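Local coordinates for alpha-(N-acetylaminomethylene)succinic acid hydrolase (PDB 3KXP), which hydrolyses (E)-2-(acetamidomethylene)succinate to succinic semialdehyde, acetate, ammonia and carbon dioxide, the final step of vitamin B6 degradation, at the interface of chains A and B. Coordinates in Å, arbitrary orientation; residue numbers count along the deposited sequence, not the author numbering. Chains: chain A/B, Alpha-(N-acetylaminomethylene)succinic acid hydrolase.

The interface of chains A and B. Residues chain A 287, 303, 306-307, 310; chain B 282-284.
A:Asn310 and B:Asp283 show how one side-chain amide can read both the backbone and the side chain of a residue in a partner subunit. The polar contact rests on the amide nitrogen of A:Asn310, on helix 301-313. Its ND2 donates to the carboxylate oxygen OD1 of B:Asp283 at 2.8 Å, meeting that oxygen on its anti side, and to the main-chain O of the same residue at 3.2 Å. Both acceptors lie close to the amide plane, as expected if each takes one N-H; the carbonyl, however, is approached from above its own plane rather than along a lone pair. The amide and carboxylate planes are turned 36° apart. In B:Asp283, CG stands between the backbone N and the carbonyl carbon (chi1 60°), which brings OD1 and the main-chain O to the same donor. Were A:Asn310 an alanine, OD1 and the main-chain O of B:Asp283 would probably lose this shared donor, and the carboxylate would be freer to turn.

A longer-range effect of charge is possible. The side chain of A:Lys306 runs alongside that of B:Asp283, with NZ 4.9 Å from OD1; this is too far for a salt bridge, but may still favour the negative carboxylate.

Van der Waals packing surrounds the polar pair. CB of A:Lys306 makes an apolar contact with CB of B:Asp283 at 3.8 Å. Other methyl groups rest on main-chain oxygens: CB of A:Ala307 is 4.0 Å from the O of B:Asp283, and from strand 286-289 the CG1 branch of A:Val287 approaches the O of B:Pro282 at 3.4 Å, while CG2 faces the O of B:Asp283. A:Ile303 turns CG2 loosely towards the proline ring.

The loop of one alpha/beta hydrolase subunit thus rests against the C-terminal helix and a neighbouring strand of the other. Repeated by the two-fold axis, this patch helps hold the homodimer together; its centre lies about 13 Å from the catalytic A:Asp166 and farther still from the nucleophile A:Ser142.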
loop_
_atom_site.group_PDB
_atom_site.type_symbol
_atom_site.label_atom_id
_atom_site.label_comp_id
_atom_site.label_asym_id
_atom_site.label_seq_id
_atom_site.Cartn_x
_atom_site.Cartn_y
_atom_site.Cartn_z
ATOM N N VAL A 287 2.683 -3.346 4.835
ATOM C CA VAL A 287 3.874 -4.069 4.399
ATOM C C VAL A 287 4.559 -4.648 5.648
ATOM O O VAL A 287 4.826 -3.919 6.603
ATOM C CB VAL A 287 4.864 -3.126 3.661
ATOM C CG1 VAL A 287 6.249 -3.749 3.592
ATOM C CG2 VAL A 287 4.363 -2.844 2.250
ATOM N N ILE A 303 14.234 -4.024 0.591
ATOM C CA ILE A 303 12.790 -4.207 0.678
ATOM C C ILE A 303 12.098 -2.918 1.129
ATOM O O ILE A 303 11.004 -2.599 0.663
ATOM C CB ILE A 303 12.445 -5.352 1.640
ATOM C CG1 ILE A 303 13.143 -6.635 1.177
ATOM C CG2 ILE A 303 10.935 -5.566 1.683
ATOM C CD1 ILE A 303 12.988 -7.796 2.151
ATOM N N LYS A 306 11.964 -0.591 -1.956
ATOM C CA LYS A 306 10.940 -1.051 -2.892
ATOM C C LYS A 306 9.516 -0.780 -2.380
ATOM O O LYS A 306 8.611 -0.466 -3.150
ATOM C CB LYS A 306 11.114 -2.545 -3.162
ATOM C CG LYS A 306 11.391 -2.891 -4.613
ATOM C CD LYS A 306 10.293 -2.375 -5.541
ATOM C CE LYS A 306 10.532 -2.794 -6.986
ATOM N NZ LYS A 306 9.452 -2.311 -7.899
ATOM N N ALA A 307 9.326 -0.911 -1.073
ATOM C CA ALA A 307 8.026 -0.680 -0.470
ATOM C C ALA A 307 7.665 0.788 -0.586
ATOM O O ALA A 307 6.504 1.131 -0.792
ATOM C CB ALA A 307 8.047 -1.095 0.981
ATOM N N ASN A 310 6.954 1.553 -4.304
ATOM C CA ASN A 310 5.679 0.975 -4.736
ATOM C C ASN A 310 4.551 1.891 -4.269
ATOM O O ASN A 310 3.567 2.108 -4.979
ATOM C CB ASN A 310 5.457 -0.419 -4.138
ATOM C CG ASN A 310 6.269 -1.498 -4.835
ATOM O OD1 ASN A 310 6.561 -1.402 -6.031
ATOM N ND2 ASN A 310 6.617 -2.546 -4.091
ATOM N N PRO B 282 7.251 -9.450 -0.455
ATOM C CA PRO B 282 6.984 -8.668 0.760
ATOM C C PRO B 282 6.908 -7.154 0.566
ATOM O O PRO B 282 6.422 -6.429 1.442
ATOM C CB PRO B 282 8.128 -9.072 1.688
ATOM C CG PRO B 282 9.257 -9.356 0.728
ATOM C CD PRO B 282 8.557 -10.134 -0.365
ATOM N N ASP B 283 7.374 -6.675 -0.581
ATOM C CA ASP B 283 7.365 -5.244 -0.861
ATOM C C ASP B 283 6.008 -4.720 -1.342
ATOM O O ASP B 283 5.706 -3.529 -1.202
ATOM C CB ASP B 283 8.430 -4.932 -1.903
ATOM C CG ASP B 283 8.192 -5.666 -3.193
ATOM O OD1 ASP B 283 7.841 -5.009 -4.187
ATOM O OD2 ASP B 283 8.340 -6.904 -3.211
ATOM N N LEU B 284 5.191 -5.601 -1.915
ATOM C CA LEU B 284 3.880 -5.186 -2.400
ATOM C C LEU B 284 2.931 -4.900 -1.234
ATOM O O LEU B 284 2.695 -5.758 -0.379
ATOM C CB LEU B 284 3.291 -6.262 -3.320
ATOM C CG LEU B 284 4.174 -6.627 -4.526
ATOM C CD1 LEU B 284 3.470 -7.667 -5.369
ATOM C CD2 LEU B 284 4.479 -5.389 -5.362
#